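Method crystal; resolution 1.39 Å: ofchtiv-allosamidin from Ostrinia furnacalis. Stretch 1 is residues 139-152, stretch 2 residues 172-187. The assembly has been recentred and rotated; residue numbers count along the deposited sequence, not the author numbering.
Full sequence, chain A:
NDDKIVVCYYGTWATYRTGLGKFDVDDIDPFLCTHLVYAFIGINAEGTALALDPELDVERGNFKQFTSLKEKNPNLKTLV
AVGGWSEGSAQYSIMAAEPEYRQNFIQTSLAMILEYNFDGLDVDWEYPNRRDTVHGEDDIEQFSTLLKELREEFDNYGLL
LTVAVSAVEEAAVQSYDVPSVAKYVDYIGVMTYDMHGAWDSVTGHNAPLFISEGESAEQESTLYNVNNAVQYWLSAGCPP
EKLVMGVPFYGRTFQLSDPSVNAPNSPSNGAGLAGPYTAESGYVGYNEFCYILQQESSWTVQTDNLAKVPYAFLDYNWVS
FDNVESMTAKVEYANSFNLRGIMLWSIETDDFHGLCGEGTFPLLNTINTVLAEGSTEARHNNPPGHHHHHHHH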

# COMPACT_ATOMS: atom_id res chain seq x y z
N ASP A 139 7.52 20.32 7.59
CA ASP A 139 6.45 19.42 7.17
C ASP A 139 6.06 18.45 8.28
O ASP A 139 4.90 18.02 8.35
N ILE A 140 7.02 18.04 9.12
CA ILE A 140 6.71 17.07 10.18
C ILE A 140 5.66 17.65 11.12
O ILE A 140 4.68 16.98 11.47
N GLU A 141 5.85 18.91 11.53
CA GLU A 141 4.86 19.56 12.37
C GLU A 141 3.56 19.79 11.61
O GLU A 141 2.47 19.50 12.12
N GLN A 142 3.66 20.31 10.39
CA GLN A 142 2.46 20.72 9.67
C GLN A 142 1.59 19.53 9.32
O GLN A 142 0.36 19.66 9.27
N PHE A 143 2.20 18.36 9.06
CA PHE A 143 1.42 17.15 8.84
C PHE A 143 0.55 16.84 10.05
O PHE A 143 -0.65 16.56 9.91
N SER A 144 1.12 16.91 11.25
CA SER A 144 0.33 16.64 12.45
C SER A 144 -0.74 17.70 12.68
O SER A 144 -1.85 17.38 13.10
N THR A 145 -0.42 18.97 12.40
CA THR A 145 -1.44 20.01 12.51
C THR A 145 -2.59 19.76 11.54
O THR A 145 -3.76 19.90 11.91
N LEU A 146 -2.26 19.37 10.31
CA LEU A 146 -3.29 19.07 9.32
C LEU A 146 -4.21 17.96 9.81
O LEU A 146 -5.44 18.06 9.70
N LEU A 147 -3.63 16.89 10.35
CA LEU A 147 -4.45 15.78 10.85
C LEU A 147 -5.34 16.22 12.01
O LEU A 147 -6.51 15.83 12.08
N LYS A 148 -4.80 17.02 12.93
CA LYS A 148 -5.60 17.54 14.04
C LYS A 148 -6.81 18.31 13.53
O LYS A 148 -7.93 18.13 14.01
N GLU A 149 -6.59 19.19 12.54
CA GLU A 149 -7.66 20.04 12.04
C GLU A 149 -8.68 19.24 11.23
O GLU A 149 -9.88 19.51 11.29
N LEU A 150 -8.21 18.25 10.46
CA LEU A 150 -9.14 17.35 9.78
C LEU A 150 -10.02 16.61 10.78
O LEU A 150 -11.24 16.53 10.61
N ARG A 151 -9.41 16.08 11.84
CA ARG A 151 -10.18 15.35 12.84
C ARG A 151 -11.24 16.24 13.47
O ARG A 151 -12.40 15.82 13.62
N GLU A 152 -10.87 17.47 13.83
CA GLU A 152 -11.82 18.38 14.46
C GLU A 152 -13.04 18.61 13.58
O GLU A 152 -14.18 18.61 14.06
N ALA A 172 10.71 6.73 8.41
CA ALA A 172 9.67 7.31 9.25
C ALA A 172 10.18 8.52 10.03
O ALA A 172 9.45 9.51 10.20
N VAL A 173 11.42 8.47 10.52
CA VAL A 173 11.93 9.58 11.33
C VAL A 173 12.11 10.85 10.51
O VAL A 173 12.20 11.94 11.08
N GLN A 174 12.18 10.73 9.18
CA GLN A 174 12.27 11.92 8.35
C GLN A 174 10.95 12.65 8.22
O GLN A 174 10.95 13.84 7.90
N SER A 175 9.82 11.98 8.46
CA SER A 175 8.52 12.51 8.07
C SER A 175 7.54 12.72 9.21
O SER A 175 6.64 13.56 9.07
N TYR A 176 7.63 11.96 10.31
CA TYR A 176 6.50 11.85 11.22
C TYR A 176 6.90 12.00 12.67
O TYR A 176 7.94 11.49 13.10
N ASP A 177 6.04 12.65 13.43
CA ASP A 177 6.01 12.49 14.87
C ASP A 177 4.93 11.45 15.17
O ASP A 177 3.74 11.74 15.04
N VAL A 178 5.35 10.24 15.54
CA VAL A 178 4.41 9.11 15.60
C VAL A 178 3.27 9.33 16.58
O VAL A 178 2.11 9.09 16.20
N PRO A 179 3.49 9.77 17.82
CA PRO A 179 2.35 9.93 18.74
C PRO A 179 1.32 10.93 18.25
O PRO A 179 0.11 10.69 18.42
N SER A 180 1.74 12.04 17.64
CA SER A 180 0.75 13.02 17.20
C SER A 180 0.04 12.59 15.92
O SER A 180 -1.11 12.99 15.70
N VAL A 181 0.68 11.75 15.10
CA VAL A 181 -0.02 11.18 13.95
C VAL A 181 -1.06 10.17 14.42
O VAL A 181 -2.23 10.23 14.01
N ALA A 182 -0.67 9.27 15.32
CA ALA A 182 -1.60 8.25 15.80
C ALA A 182 -2.80 8.86 16.52
O ALA A 182 -3.92 8.34 16.40
N LYS A 183 -2.59 9.97 17.23
CA LYS A 183 -3.62 10.54 18.10
C LYS A 183 -4.89 10.87 17.34
O LYS A 183 -6.00 10.66 17.86
N TYR A 184 -4.76 11.37 16.11
CA TYR A 184 -5.88 11.96 15.38
C TYR A 184 -6.52 11.01 14.38
O TYR A 184 -7.57 11.35 13.83
N VAL A 185 -5.91 9.87 14.12
CA VAL A 185 -6.38 8.99 13.06
C VAL A 185 -7.10 7.79 13.65
O VAL A 185 -6.86 7.38 14.79
N ASP A 186 -8.01 7.22 12.85
CA ASP A 186 -8.63 5.96 13.22
C ASP A 186 -7.63 4.81 13.17
O ASP A 186 -7.67 3.91 14.01
N TYR A 187 -6.73 4.83 12.19
CA TYR A 187 -5.64 3.87 12.14
C TYR A 187 -4.57 4.38 11.20
O TYR A 187 -4.79 5.31 10.41

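The long helix 139-152 and the short helix 178-184 run nearly parallel, 16° apart with axes 9.0 Å apart at their closest. One face of the long helix, I140, F143, S144, L147 and R151, points its CA-to-CB bonds toward the second stretch, while E141, T145 and E149 point away. That i, i+3, i+4, i+7, i+11 spacing is the basic rule of helix packing, and the two stretches together bury 713 Å², both sides summed.

Apolar contacts come first. I140 (m, t) lies mainly against backbone: its CD1 is 3.4 Å from Q174 O and its CG1 3.6 Å from S175 O, while CG2 reaches D177 N at 3.7 Å, so the isoleucine covers the backbone of Q174 to D177, ahead of the short helix. F143, with chi1 t, brings CE2 to 3.6 Å from Y176 CD1 and 3.7 Å from V181 CG2. The CB of Y176 points away, yet its m rotamer brings the ring back to F143, the two planes inclined at 51°. L147 (m, t) continues the apolar strip, its CD1 4.0 Å from V181 CG1 and 4.3 Å from V185 CG1.

Y184 is the knob of this interface. Its m rotamer sets the side chain among S144, L147, K148 and R151. K148 CB lies over one face of the ring, 3.4 Å from Y184 CZ, in a CH-pi contact; the all-t lysine then extends away, so its aliphatic base packs while its amine leaves the contact.

The hydroxyl cluster is compact. S144 OG (m) and S180 OG (p) are hydrogen-bonded at 2.7 Å. D177 N-caps the short helix: its OD2 accepts from S180 N at 3.1 Å and from S180 OG at 2.6 Å, linking the cap to the interhelical serine pair. Water 1 extends this network, donating to I140 O at 2.9 Å, accepting from D177 N at 2.9 Å and lying 2.8 Å from S144 OG.

Charge closes the far end. R151 (t, p, p) folds its guanidinium so that its edge meets both acceptors: NE donates to Y184 O at 2.8 Å, NH2 to the same Y184 O at 3.1 Å, and NH2 also to D186 OD2 at 2.8 Å in a salt bridge. One arginine thus engages the Y184 carbonyl and the D186 carboxylate two residues further on. Water 2 bridges the same pair, accepting from R151 NH1 at 3.0 Å and donating to D186 OD1 at 2.6 Å.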

# COMPACT_ATOMS: atom_id res chain seq x y z
CB ASP A 139 6.90 18.56 5.99
CG ASP A 139 7.03 19.33 4.68
OD1 ASP A 139 6.76 20.55 4.62
OD2 ASP A 139 7.41 18.67 3.70
CB ILE A 140 8.00 16.67 10.93
CG1 ILE A 140 9.04 16.09 9.97
CG2 ILE A 140 7.66 15.66 12.03
CD1 ILE A 140 10.41 15.88 10.61
CB GLU A 141 5.40 20.89 12.91
CG GLU A 141 4.31 21.71 13.60
CD GLU A 141 4.73 23.13 13.93
OE1 GLU A 141 5.94 23.44 13.82
OE2 GLU A 141 3.85 23.92 14.31
CB GLN A 142 2.81 21.54 8.43
CG GLN A 142 3.68 22.77 8.69
CD GLN A 142 3.14 23.66 9.80
OE1 GLN A 142 1.93 23.82 9.94
NE2 GLN A 142 4.04 24.25 10.58
CB PHE A 143 2.39 15.99 8.55
CG PHE A 143 1.71 14.68 8.24
CD1 PHE A 143 0.82 14.56 7.18
CD2 PHE A 143 2.02 13.56 8.98
CE1 PHE A 143 0.23 13.33 6.89
CE2 PHE A 143 1.43 12.33 8.69
CZ PHE A 143 0.54 12.22 7.65
CB SER A 144 1.24 16.48 13.66
OG SER A 144 1.93 15.24 13.59
CB THR A 145 -0.81 21.38 12.27
OG1 THR A 145 0.21 21.60 13.25
CG2 THR A 145 -1.86 22.49 12.38
CB LEU A 146 -2.63 18.68 8.00
CG LEU A 146 -3.56 18.20 6.90
CD1 LEU A 146 -4.47 19.34 6.42
CD2 LEU A 146 -2.75 17.64 5.73
CB LEU A 147 -3.56 14.61 11.26
CG LEU A 147 -2.76 13.95 10.14
CD1 LEU A 147 -1.81 12.91 10.73
CD2 LEU A 147 -3.68 13.33 9.10
CB LYS A 148 -4.72 18.43 14.92
CG LYS A 148 -5.47 19.10 16.06
CD LYS A 148 -4.55 20.05 16.81
CE LYS A 148 -5.25 20.70 17.98
NZ LYS A 148 -4.45 21.82 18.56
CB GLU A 149 -7.07 21.21 11.26
CG GLU A 149 -6.24 22.14 12.17
CD GLU A 149 -5.59 23.29 11.43
OE1 GLU A 149 -5.70 23.34 10.19
OE2 GLU A 149 -4.95 24.13 12.09
CB LEU A 150 -8.37 16.35 8.91
CG LEU A 150 -7.86 16.87 7.56
CD1 LEU A 150 -6.69 16.03 7.07
CD2 LEU A 150 -8.98 16.89 6.51
CB ARG A 151 -9.25 14.79 13.91
CG ARG A 151 -9.96 14.28 15.16
CD ARG A 151 -10.96 13.18 14.83
NE ARG A 151 -10.31 12.04 14.20
CZ ARG A 151 -10.94 10.98 13.73
NH1 ARG A 151 -12.27 10.90 13.79
NH2 ARG A 151 -10.25 9.99 13.18
CB GLU A 152 -11.13 19.70 14.79
CG GLU A 152 -10.27 19.61 16.04
CD GLU A 152 -9.38 20.82 16.23
OE1 GLU A 152 -9.32 21.68 15.33
OE2 GLU A 152 -8.73 20.90 17.30
CB ALA A 172 9.11 6.25 10.20
CB VAL A 173 13.22 9.23 12.09
CG1 VAL A 173 13.00 8.03 13.00
CG2 VAL A 173 14.37 9.01 11.11
CB GLN A 174 12.75 11.55 6.94
CG GLN A 174 14.13 10.95 6.90
CD GLN A 174 14.54 10.55 5.50
OE1 GLN A 174 14.60 11.40 4.60
NE2 GLN A 174 14.80 9.27 5.29
CB SER A 175 7.85 11.59 7.05
OG SER A 175 8.56 11.55 5.82
CB TYR A 176 5.81 10.48 11.11
CG TYR A 176 5.55 10.03 9.69
CD1 TYR A 176 4.64 10.70 8.88
CD2 TYR A 176 6.20 8.93 9.18
CE1 TYR A 176 4.40 10.28 7.57
CE2 TYR A 176 5.97 8.49 7.88
CZ TYR A 176 5.08 9.17 7.09
OH TYR A 176 4.86 8.74 5.80
CB ASP A 177 5.70 13.81 15.55
CG ASP A 177 5.59 13.66 17.04
OD1 ASP A 177 6.65 13.59 17.68
OD2 ASP A 177 4.46 13.55 17.54
CB VAL A 178 5.17 7.79 15.81
CG1 VAL A 178 4.20 6.63 16.00
CG2 VAL A 178 6.11 7.51 14.63
CB PRO A 179 3.01 10.35 20.06
CG PRO A 179 4.42 9.84 19.96
CD PRO A 179 4.78 9.98 18.51
CB SER A 180 1.36 14.42 17.07
OG SER A 180 2.42 14.45 16.13
CB VAL A 181 0.99 10.55 12.97
CG1 VAL A 181 0.26 9.73 11.89
CG2 VAL A 181 1.85 11.63 12.33
CB ALA A 182 -0.88 7.26 16.72
CB LYS A 183 -3.06 11.79 18.77
CG LYS A 183 -4.06 12.59 19.59
CD LYS A 183 -3.32 13.65 20.39
CE LYS A 183 -4.24 14.40 21.33
NZ LYS A 183 -3.50 15.48 22.05
CB TYR A 184 -5.39 13.20 14.62
CG TYR A 184 -4.89 14.24 15.56
CD1 TYR A 184 -5.73 14.78 16.51
CD2 TYR A 184 -3.57 14.66 15.52
CE1 TYR A 184 -5.28 15.73 17.38
CE2 TYR A 184 -3.11 15.61 16.40
CZ TYR A 184 -3.97 16.15 17.33
OH TYR A 184 -3.54 17.10 18.22
CB VAL A 185 -5.25 8.54 12.11
CG1 VAL A 185 -4.59 9.76 11.47
CG2 VAL A 185 -4.21 7.70 12.86
CB ASP A 186 -9.84 5.71 12.32
CG ASP A 186 -10.96 6.67 12.61
OD1 ASP A 186 -11.68 6.45 13.60
OD2 ASP A 186 -11.09 7.67 11.88
CB TYR A 187 -6.09 2.46 11.72
CG TYR A 187 -6.81 2.39 10.39
CD1 TYR A 187 -6.11 2.44 9.19
CD2 TYR A 187 -8.20 2.27 10.34
CE1 TYR A 187 -6.77 2.37 7.97
CE2 TYR A 187 -8.87 2.20 9.13
CZ TYR A 187 -8.14 2.26 7.95
OH TYR A 187 -8.81 2.20 6.74
O HOH W 1 4.06 14.23 12.05
O HOH W 2 -13.54 8.18 13.87